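Local coordinates for protein opsin (Leptosphaeria maculans, PDB 7BMH) that probably pumps protons across the membrane under the drive of light, using a retinal chromophore held in a seven-helix opsin of the bacteriorhodopsin family, at residues A[54-58]-A[259-263]; A[62-66]-A[91-95]; A[228-233]-A[272-277]. One frame throughout, in Å; residues are numbered along the deposited sequence.

Contact 1 of 3, residues A[54-58]-A[259-263]. With LFA (eicosane), chain H; LFA (eicosane), chain C.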
loop_
_atom_site.group_PDB
_atom_site.type_symbol
_atom_site.label_atom_id
_atom_site.label_comp_id
_atom_site.label_asym_id
_atom_site.label_seq_id
_atom_site.Cartn_x
_atom_site.Cartn_y
_atom_site.Cartn_z
ATOM N N THR A 54 16.084 -6.683 -4.456
ATOM C CA THR A 54 14.719 -6.887 -3.987
ATOM C C THR A 54 13.710 -6.191 -4.893
ATOM O O THR A 54 12.628 -6.734 -5.167
ATOM C CB THR A 54 14.592 -6.379 -2.550
ATOM O OG1 THR A 54 15.461 -7.137 -1.708
ATOM C CG2 THR A 54 13.167 -6.516 -2.049
ATOM N N LEU A 55 14.043 -4.986 -5.366
ATOM C CA LEU A 55 13.161 -4.299 -6.299
ATOM C C LEU A 55 12.928 -5.142 -7.549
ATOM O O LEU A 55 11.783 -5.313 -7.993
ATOM C CB LEU A 55 13.738 -2.928 -6.656
ATOM C CG LEU A 55 13.894 -1.928 -5.508
ATOM C CD1 LEU A 55 14.509 -0.632 -6.026
ATOM C CD2 LEU A 55 12.565 -1.648 -4.789
ATOM N N TRP A 56 14.002 -5.705 -8.113
ATOM C CA TRP A 56 13.854 -6.556 -9.293
ATOM C C TRP A 56 13.034 -7.804 -8.975
ATOM O O TRP A 56 12.214 -8.240 -9.789
ATOM C CB TRP A 56 15.232 -6.949 -9.836
ATOM C CG TRP A 56 15.941 -5.882 -10.611
ATOM C CD1 TRP A 56 17.107 -5.254 -10.271
ATOM C CD2 TRP A 56 15.551 -5.338 -11.868
ATOM N NE1 TRP A 56 17.463 -4.351 -11.239
ATOM C CE2 TRP A 56 16.517 -4.376 -12.228
ATOM C CE3 TRP A 56 14.468 -5.553 -12.720
ATOM C CZ2 TRP A 56 16.426 -3.634 -13.399
ATOM C CZ3 TRP A 56 14.378 -4.818 -13.875
ATOM C CH2 TRP A 56 15.352 -3.875 -14.212
ATOM N N VAL A 57 13.229 -8.381 -7.783
ATOM C CA VAL A 57 12.453 -9.555 -7.389
ATOM C C VAL A 57 10.963 -9.236 -7.400
ATOM O O VAL A 57 10.161 -9.959 -8.009
ATOM C CB VAL A 57 12.909 -10.075 -6.012
ATOM C CG1 VAL A 57 11.989 -11.206 -5.540
ATOM C CG2 VAL A 57 14.353 -10.556 -6.070
ATOM N N VAL A 58 10.566 -8.147 -6.731
ATOM C CA VAL A 58 9.149 -7.787 -6.669
ATOM C C VAL A 58 8.606 -7.503 -8.061
ATOM O O VAL A 58 7.481 -7.898 -8.393
ATOM C CB VAL A 58 8.928 -6.589 -5.734
ATOM C CG1 VAL A 58 7.475 -6.144 -5.801
ATOM C CG2 VAL A 58 9.289 -6.969 -4.334
ATOM N N ILE A 259 13.005 -0.965 1.940
ATOM C CA ILE A 259 12.592 -1.577 0.682
ATOM C C ILE A 259 12.124 -3.009 0.907
ATOM O O ILE A 259 11.128 -3.453 0.323
ATOM C CB ILE A 259 13.748 -1.509 -0.331
ATOM C CG1 ILE A 259 13.894 -0.094 -0.894
ATOM C CG2 ILE A 259 13.568 -2.532 -1.451
ATOM C CD1 ILE A 259 15.185 0.094 -1.633
ATOM N N ILE A 260 12.829 -3.753 1.762
ATOM C CA ILE A 260 12.492 -5.153 1.983
ATOM C C ILE A 260 11.169 -5.274 2.722
ATOM O O ILE A 260 10.365 -6.170 2.440
ATOM C CB ILE A 260 13.638 -5.858 2.735
ATOM C CG1 ILE A 260 14.898 -5.903 1.857
ATOM C CG2 ILE A 260 13.218 -7.265 3.179
ATOM C CD1 ILE A 260 16.190 -6.151 2.635
ATOM N N ALA A 261 10.908 -4.360 3.657
ATOM C CA ALA A 261 9.647 -4.382 4.390
ATOM C C ALA A 261 8.473 -4.107 3.464
ATOM O O ALA A 261 7.475 -4.842 3.473
ATOM C CB ALA A 261 9.685 -3.364 5.534
ATOM N N TYR A 262 8.572 -3.046 2.659
ATOM C CA TYR A 262 7.525 -2.751 1.686
ATOM C C TYR A 262 7.366 -3.882 0.684
ATOM O O TYR A 262 6.259 -4.117 0.180
ATOM C CB TYR A 262 7.837 -1.446 0.952
ATOM C CG TYR A 262 7.501 -0.208 1.739
ATOM C CD1 TYR A 262 6.331 -0.138 2.483
ATOM C CD2 TYR A 262 8.354 0.888 1.751
ATOM C CE1 TYR A 262 6.009 0.995 3.219
ATOM C CE2 TYR A 262 8.038 2.030 2.483
ATOM C CZ TYR A 262 6.863 2.071 3.211
ATOM O OH TYR A 262 6.536 3.194 3.931
ATOM N N ALA A 263 8.464 -4.584 0.372
ATOM C CA ALA A 263 8.391 -5.675 -0.592
ATOM C C ALA A 263 7.524 -6.808 -0.062
ATOM O O ALA A 263 6.622 -7.289 -0.753
ATOM C CB ALA A 263 9.797 -6.164 -0.918
HETATM C C7 LFA H . 4.296 -15.262 0.408
HETATM C C8 LFA H . 5.077 -14.154 -0.292
HETATM C C9 LFA H . 5.935 -13.389 0.717
HETATM C C10 LFA H . 7.350 -13.307 0.154
HETATM C C11 LFA H . 7.863 -11.871 0.168
HETATM C C12 LFA H . 8.718 -11.619 -1.077
HETATM C C13 LFA H . 9.487 -10.317 -0.902
HETATM C C14 LFA H . 10.661 -10.292 -1.869
HETATM C C15 LFA H . 11.951 -9.952 -1.112
HETATM C C16 LFA H . 13.092 -10.690 -1.813
HETATM C C17 LFA H . 14.438 -10.420 -1.143
HETATM C C18 LFA H . 15.552 -10.864 -2.097
HETATM C C19 LFA H . 16.848 -10.119 -1.793
HETATM C C20 LFA H . 18.036 -10.936 -2.315
HETATM C C1 LFA C . 7.327 -20.998 -12.066
HETATM C C2 LFA C . 7.399 -19.643 -12.771
HETATM C C3 LFA C . 8.676 -18.901 -12.368
HETATM C C4 LFA C . 8.680 -18.590 -10.872
HETATM C C5 LFA C . 9.868 -17.673 -10.553
HETATM C C6 LFA C . 9.525 -16.751 -9.378
HETATM C C7 LFA C . 10.799 -16.212 -8.724
HETATM C C8 LFA C . 11.244 -14.965 -9.467
HETATM C C9 LFA C . 12.456 -14.323 -8.794
HETATM C C10 LFA C . 13.239 -13.636 -9.921
HETATM C C11 LFA C . 14.472 -12.925 -9.377
HETATM C C12 LFA C . 15.092 -11.992 -10.426
HETATM C C13 LFA C . 15.839 -10.875 -9.692
HETATM C C14 LFA C . 17.259 -11.318 -9.317
HETATM C C15 LFA C . 17.393 -11.654 -7.823
HETATM C C16 LFA C . 18.748 -12.303 -7.516
#
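Segments 54-58 and 259-263 are helical turns that run side by side in the same direction, their axes 14° apart and 10.1 Å from each other at the closest approach. The spacing stays even along this length: the CA atoms of T54 and I260 are 6.6 Å apart, those of V58 and A263 6.5 Å. In the seven-helix rhodopsin fold this is where the first transmembrane helix meets the last, closing the helical bundle; with five helices between them and six reversals of direction, the first and seventh run parallel.

The small A263 makes the closest fit. Its CB rests against T54 CG2 at 3.6 Å and V58 CG2 at 3.5 Å, so that two residues one helical turn apart share one methyl group. T54 CG2 also meets I259 CG2 at 4.0 Å, and L55, whose CA-to-CB bond points sideways, still brings CD2 to 3.6 Å from I259 CG2. Beyond this pair, L55 leans on Y98 and A102 of helix 82-102, while I259 touches R136 of helix 135-155, linking the seam to the bundle interior. On the lipid-facing side, V57 touches two eicosane chains, with CG1 3.9 Å from C16 of chain H and CG2 3.7 Å from C15 of chain C.

The hydroxyl of T54 is hydrogen-bonded back to S50 O of its own helix, leaving its methyl for the seam, although OG1 lies 3.8 Å from I260 CG1. With 244 Å² buried and no polar link between the segments, cohesion here rests on van der Waals fit between aliphatic groups.

Contact 2 of 3, residues A[62-66]-A[91-95]. With LFA (eicosane), chain C; LFA (eicosane), chain Q; LFA (eicosane), chain U.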
loop_
_atom_site.group_PDB
_atom_site.type_symbol
_atom_site.label_atom_id
_atom_site.label_comp_id
_atom_site.label_asym_id
_atom_site.label_seq_id
_atom_site.Cartn_x
_atom_site.Cartn_y
_atom_site.Cartn_z
ATOM N N MET A 62 5.457 -9.592 -9.402
ATOM C CA MET A 62 4.197 -8.965 -9.802
ATOM C C MET A 62 3.776 -9.392 -11.210
ATOM O O MET A 62 2.590 -9.634 -11.462
ATOM C CB MET A 62 4.311 -7.444 -9.702
ATOM C CG MET A 62 4.449 -6.933 -8.263
ATOM S SD MET A 62 2.982 -7.287 -7.245
ATOM C CE MET A 62 3.583 -6.951 -5.576
ATOM N N LEU A 63 4.726 -9.501 -12.140
ATOM C CA LEU A 63 4.392 -9.989 -13.481
ATOM C C LEU A 63 3.871 -11.421 -13.446
ATOM O O LEU A 63 2.933 -11.769 -14.172
ATOM C CB LEU A 63 5.617 -9.904 -14.394
ATOM C CG LEU A 63 6.021 -8.499 -14.843
ATOM C CD1 LEU A 63 7.070 -8.571 -15.936
ATOM C CD2 LEU A 63 4.801 -7.743 -15.328
ATOM N N ILE A 64 4.473 -12.270 -12.616
ATOM C CA ILE A 64 4.055 -13.661 -12.552
ATOM C C ILE A 64 2.632 -13.765 -12.021
ATOM O O ILE A 64 1.788 -14.483 -12.582
ATOM C CB ILE A 64 5.051 -14.461 -11.699
ATOM C CG1 ILE A 64 6.399 -14.493 -12.410
ATOM C CG2 ILE A 64 4.545 -15.878 -11.448
ATOM C CD1 ILE A 64 7.387 -15.342 -11.716
ATOM N N ALA A 65 2.342 -13.045 -10.929
ATOM C CA ALA A 65 0.986 -13.037 -10.394
ATOM C C ALA A 65 -0.002 -12.553 -11.446
ATOM O O ALA A 65 -1.084 -13.133 -11.601
ATOM C CB ALA A 65 0.917 -12.177 -9.126
ATOM N N SER A 66 0.370 -11.509 -12.201
ATOM C CA SER A 66 -0.486 -11.023 -13.277
ATOM C C SER A 66 -0.741 -12.118 -14.313
ATOM O O SER A 66 -1.851 -12.230 -14.847
ATOM C CB SER A 66 0.147 -9.793 -13.936
ATOM O OG SER A 66 0.460 -8.792 -12.974
ATOM N N THR A 91 -1.703 -5.700 -9.872
ATOM C CA THR A 91 -0.347 -6.247 -9.898
ATOM C C THR A 91 0.464 -5.711 -11.083
ATOM O O THR A 91 1.685 -5.562 -10.976
ATOM C CB THR A 91 -0.372 -7.785 -9.920
ATOM O OG1 THR A 91 -1.224 -8.246 -10.978
ATOM C CG2 THR A 91 -0.863 -8.344 -8.583
ATOM N N LEU A 92 -0.187 -5.415 -12.206
ATOM C CA LEU A 92 0.518 -4.792 -13.327
ATOM C C LEU A 92 1.027 -3.401 -12.960
ATOM O O LEU A 92 2.167 -3.035 -13.293
ATOM C CB LEU A 92 -0.396 -4.712 -14.551
ATOM C CG LEU A 92 -0.616 -5.962 -15.388
ATOM C CD1 LEU A 92 -1.533 -5.621 -16.551
ATOM C CD2 LEU A 92 0.715 -6.489 -15.887
ATOM N N THR A 93 0.189 -2.608 -12.296
ATOM C CA THR A 93 0.619 -1.293 -11.826
ATOM C C THR A 93 1.821 -1.412 -10.895
ATOM O O THR A 93 2.808 -0.683 -11.036
ATOM C CB THR A 93 -0.541 -0.587 -11.118
ATOM O OG1 THR A 93 -1.661 -0.500 -12.010
ATOM C CG2 THR A 93 -0.132 0.798 -10.667
ATOM N N ALA A 94 1.761 -2.332 -9.932
ATOM C CA ALA A 94 2.916 -2.526 -9.062
ATOM C C ALA A 94 4.143 -2.988 -9.855
ATOM O O ALA A 94 5.273 -2.606 -9.527
ATOM C CB ALA A 94 2.574 -3.515 -7.948
ATOM N N ALA A 95 3.943 -3.792 -10.903
ATOM C CA ALA A 95 5.058 -4.169 -11.771
ATOM C C ALA A 95 5.661 -2.943 -12.456
ATOM O O ALA A 95 6.880 -2.750 -12.447
ATOM C CB ALA A 95 4.592 -5.196 -12.802
HETATM C C1 LFA C . 7.327 -20.998 -12.066
HETATM C C2 LFA C . 7.399 -19.643 -12.771
HETATM C C3 LFA C . 8.676 -18.901 -12.368
HETATM C C4 LFA C . 8.680 -18.590 -10.872
HETATM C C5 LFA C . 9.868 -17.673 -10.553
HETATM C C6 LFA C . 9.525 -16.751 -9.378
HETATM C C7 LFA C . 10.799 -16.212 -8.724
HETATM C C8 LFA C . 11.244 -14.965 -9.467
HETATM C C9 LFA C . 12.456 -14.323 -8.794
HETATM C C10 LFA C . 13.239 -13.636 -9.921
HETATM C C11 LFA C . 14.472 -12.925 -9.377
HETATM C C12 LFA C . 15.092 -11.992 -10.426
HETATM C C13 LFA C . 15.839 -10.875 -9.692
HETATM C C14 LFA C . 17.259 -11.318 -9.317
HETATM C C15 LFA C . 17.393 -11.654 -7.823
HETATM C C16 LFA C . 18.748 -12.303 -7.516
HETATM C C1 LFA Q . -3.863 -9.341 -18.632
HETATM C C2 LFA Q . -2.593 -9.985 -19.184
HETATM C C3 LFA Q . -1.559 -10.191 -18.071
HETATM C C4 LFA Q . -0.133 -10.000 -18.585
HETATM C C5 LFA Q . 0.869 -10.738 -17.697
HETATM C C6 LFA Q . 2.248 -10.731 -18.361
HETATM C C1 LFA U . -1.885 -0.885 -15.887
HETATM C C2 LFA U . -1.853 -2.041 -16.875
HETATM C C3 LFA U . -2.908 -1.809 -17.956
#
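M62 takes the m, m, t rotamer. Its CA-to-CB bond points at the facing helix, placing CB 3.5 Å from T91 O and 3.8 Å from A95 CB, while the thioether turns off past the partner, SD passing 3.9 Å from A94 CB. L63 and L92 both start out away from the partner, yet their m, t conformations fold the branches back: L63 CD2 comes within 3.6 Å of A95 CB and 4.3 Å of L92 CD2. The segments belong to the first two transmembrane helices of the rhodopsin bundle, a helical hairpin whose members cross here at -157° with axes only 8.3 Å apart, a closeness that A94 and A95 permit. S66 OG (chi1 -54°) donates a hydrogen bond to M62 O (2.7 Å), and T91 (p) brings OG1 within 2.7 Å of S66 OG, a hydrogen bond between the two helices. I64 CD1 packs 3.5 Å from C6 of eicosane chain C, and L92 CD1 3.6 Å from C2 of eicosane chain U.

Contact 3 of 3, residues A[228-233]-A[272-277]. With LFA (eicosane), chain L; LFA (eicosane), chain B.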
loop_
_atom_site.group_PDB
_atom_site.type_symbol
_atom_site.label_atom_id
_atom_site.label_comp_id
_atom_site.label_asym_id
_atom_site.label_seq_id
_atom_site.Cartn_x
_atom_site.Cartn_y
_atom_site.Cartn_z
ATOM N N ALA A 228 -12.514 -12.847 6.752
ATOM C CA ALA A 228 -11.162 -13.394 6.818
ATOM C C ALA A 228 -10.203 -12.632 5.906
ATOM O O ALA A 228 -9.092 -12.282 6.320
ATOM C CB ALA A 228 -11.184 -14.885 6.475
ATOM N N ILE A 229 -10.607 -12.353 4.661
ATOM C CA ILE A 229 -9.698 -11.587 3.811
ATOM C C ILE A 229 -9.665 -10.136 4.269
ATOM O O ILE A 229 -8.604 -9.496 4.249
ATOM C CB ILE A 229 -10.044 -11.724 2.306
ATOM C CG1 ILE A 229 -8.943 -11.086 1.448
ATOM C CG2 ILE A 229 -11.414 -11.136 1.951
ATOM C CD1 ILE A 229 -9.054 -11.420 -0.045
ATOM N N GLY A 230 -10.796 -9.610 4.739
ATOM C CA GLY A 230 -10.801 -8.267 5.297
ATOM C C GLY A 230 -9.860 -8.112 6.477
ATOM O O GLY A 230 -9.139 -7.119 6.577
ATOM N N ALA A 231 -9.857 -9.087 7.392
ATOM C CA ALA A 231 -9.003 -8.974 8.573
ATOM C C ALA A 231 -7.532 -9.071 8.193
ATOM O O ALA A 231 -6.686 -8.377 8.771
ATOM C CB ALA A 231 -9.356 -10.054 9.596
ATOM N N TYR A 232 -7.219 -9.954 7.239
ATOM C CA TYR A 232 -5.884 -10.037 6.642
ATOM C C TYR A 232 -5.433 -8.681 6.116
ATOM O O TYR A 232 -4.322 -8.226 6.403
ATOM C CB TYR A 232 -5.930 -11.076 5.518
ATOM C CG TYR A 232 -4.710 -11.247 4.638
ATOM C CD1 TYR A 232 -3.576 -11.908 5.099
ATOM C CD2 TYR A 232 -4.727 -10.832 3.315
ATOM C CE1 TYR A 232 -2.468 -12.107 4.279
ATOM C CE2 TYR A 232 -3.628 -11.034 2.485
ATOM C CZ TYR A 232 -2.508 -11.675 2.980
ATOM O OH TYR A 232 -1.427 -11.870 2.176
ATOM N N THR A 233 -6.301 -8.019 5.350
ATOM C CA THR A 233 -5.992 -6.706 4.790
ATOM C C THR A 233 -5.754 -5.673 5.882
ATOM O O THR A 233 -4.803 -4.881 5.812
ATOM C CB THR A 233 -7.140 -6.268 3.892
ATOM O OG1 THR A 233 -7.293 -7.214 2.824
ATOM C CG2 THR A 233 -6.893 -4.875 3.340
ATOM N N VAL A 272 -0.587 -12.316 -2.932
ATOM C CA VAL A 272 -1.269 -13.337 -2.135
ATOM C C VAL A 272 -2.745 -12.992 -1.981
ATOM O O VAL A 272 -3.618 -13.845 -2.188
ATOM C CB VAL A 272 -0.588 -13.514 -0.768
ATOM C CG1 VAL A 272 -1.478 -14.370 0.151
ATOM C CG2 VAL A 272 0.797 -14.148 -0.941
ATOM N N PHE A 273 -3.039 -11.737 -1.601
ATOM C CA PHE A 273 -4.415 -11.236 -1.590
ATOM C C PHE A 273 -5.159 -11.646 -2.856
ATOM O O PHE A 273 -6.244 -12.232 -2.795
ATOM C CB PHE A 273 -4.415 -9.707 -1.443
ATOM C CG PHE A 273 -5.794 -9.074 -1.521
ATOM C CD1 PHE A 273 -6.502 -8.772 -0.357
ATOM C CD2 PHE A 273 -6.382 -8.775 -2.750
ATOM C CE1 PHE A 273 -7.769 -8.179 -0.421
ATOM C CE2 PHE A 273 -7.654 -8.199 -2.822
ATOM C CZ PHE A 273 -8.349 -7.902 -1.656
ATOM N N GLY A 274 -4.583 -11.340 -4.017
ATOM C CA GLY A 274 -5.280 -11.610 -5.262
ATOM C C GLY A 274 -5.453 -13.093 -5.529
ATOM O O GLY A 274 -6.516 -13.530 -5.983
ATOM N N ALA A 275 -4.414 -13.883 -5.267
ATOM C CA ALA A 275 -4.526 -15.322 -5.471
ATOM C C ALA A 275 -5.612 -15.898 -4.574
ATOM O O ALA A 275 -6.443 -16.699 -5.019
ATOM C CB ALA A 275 -3.180 -15.988 -5.205
ATOM N N TRP A 276 -5.697 -15.426 -3.335
ATOM C CA TRP A 276 -6.756 -15.867 -2.390
ATOM C C TRP A 276 -8.141 -15.517 -2.942
ATOM O O TRP A 276 -8.963 -16.418 -3.054
ATOM C CB TRP A 276 -6.500 -15.240 -1.019
ATOM C CG TRP A 276 -7.381 -15.679 0.107
ATOM C CD1 TRP A 276 -8.360 -16.627 0.091
ATOM C CD2 TRP A 276 -7.336 -15.175 1.451
ATOM N NE1 TRP A 276 -8.931 -16.740 1.328
ATOM C CE2 TRP A 276 -8.325 -15.862 2.183
ATOM C CE3 TRP A 276 -6.563 -14.210 2.101
ATOM C CZ2 TRP A 276 -8.558 -15.612 3.533
ATOM C CZ3 TRP A 276 -6.793 -13.965 3.435
ATOM C CH2 TRP A 276 -7.776 -14.658 4.139
ATOM N N LEU A 277 -8.352 -14.260 -3.312
ATOM C CA LEU A 277 -9.678 -13.810 -3.793
ATOM C C LEU A 277 -10.087 -14.542 -5.074
ATOM O O LEU A 277 -11.181 -15.098 -5.087
ATOM C CB LEU A 277 -9.603 -12.304 -4.040
ATOM C CG LEU A 277 -10.794 -11.673 -4.756
ATOM C CD1 LEU A 277 -11.971 -11.519 -3.810
ATOM C CD2 LEU A 277 -10.408 -10.326 -5.338
HETATM C C1 LFA L . -0.281 -15.203 5.000
HETATM C C2 LFA L . -1.438 -16.121 5.403
HETATM C C3 LFA L . -2.626 -15.904 4.470
HETATM C C4 LFA L . -2.964 -17.216 3.758
HETATM C C5 LFA L . -4.000 -16.957 2.663
HETATM C C6 LFA L . -4.099 -18.148 1.704
HETATM C C7 LFA L . -5.565 -18.538 1.496
HETATM C C8 LFA L . -5.777 -19.170 0.112
HETATM C C9 LFA L . -6.824 -20.289 0.186
HETATM C C10 LFA L . -7.387 -20.621 -1.198
HETATM C C11 LFA L . -8.130 -21.958 -1.125
HETATM C C12 LFA L . -9.590 -21.799 -1.554
HETATM C C1 LFA B . -17.810 -8.769 10.956
HETATM C C2 LFA B . -17.227 -7.373 11.186
HETATM C C3 LFA B . -15.712 -7.389 10.961
HETATM C C4 LFA B . -15.387 -7.359 9.466
HETATM C C5 LFA B . -13.878 -7.196 9.267
HETATM C C6 LFA B . -13.576 -6.535 7.918
HETATM C C7 LFA B . -12.385 -5.579 8.067
HETATM C C8 LFA B . -12.267 -4.661 6.847
HETATM C C9 LFA B . -11.085 -3.695 7.021
HETATM C C10 LFA B . -10.470 -3.300 5.668
HETATM C C11 LFA B . -9.113 -2.636 5.931
HETATM C C12 LFA B . -8.590 -1.870 4.711
#
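I229 is the wedge of this interface. It enters a cleft between two aromatic side chains of segment 272-277: its CD1 lies over the face of F273, 3.9 Å from the ring centroid, and its CB sits almost squarely over the six-membered ring of W276, 4.1 Å from that centroid, both CH-pi contacts. CD1 goes on to touch L277 CB at 4.1 Å. These bulky groups hold the antiparallel axes (177°) 11.4 Å apart.

W276 is in turn a bump. Its edge drives into the face of Y232 in a T-shaped stack, with ring centroids 5.3 Å apart and planes at 73°, and CZ2 lies 4.0 Å from A228 CB. The indole face turned from I229 is covered by eicosane chain L, whose C8 is 3.6 Å from W276 CD1. At G230 the helix is flat toward the lipid: eicosane chain B lies where a side chain would stand.

Segment 228-233 of the sixth transmembrane helix here packs on the last one, whose 272-277 follows the retinal-bearing K270; in bacteriorhodopsin the sixth helix tilts outward during the photocycle. T233 OG1 bonds back to I229 O of its own helix (3.0 Å), whereas Y232 OH hydrogen-bonds to L268 O of the last span; between the two segments themselves, the 398 Å² interface takes its cohesion from dispersion and aromatic contacts.

Overall arrangement
All three contacts are buried, yet each borders the lipid side, where eicosane chains lie against its residues. Contacts 1 and 2 share helix 49-73 and eicosane chain C, joining that helix to two different neighbours, the last helix and helix 82-102; contact 2 is nested within the chain loop that contact 1 closes. Contact 3 involves the final transmembrane span again, through 272-277 beyond K270 rather than 259-263 before it, and its centre is about 20 Å from that of contact 1. The chemistry differs: aliphatic at contact 1, alanines against M62 and leucines, with a hydroxyl-hydroxyl hydrogen bond, at the tightly spaced contact 2, and aromatic at the widely spaced contact 3.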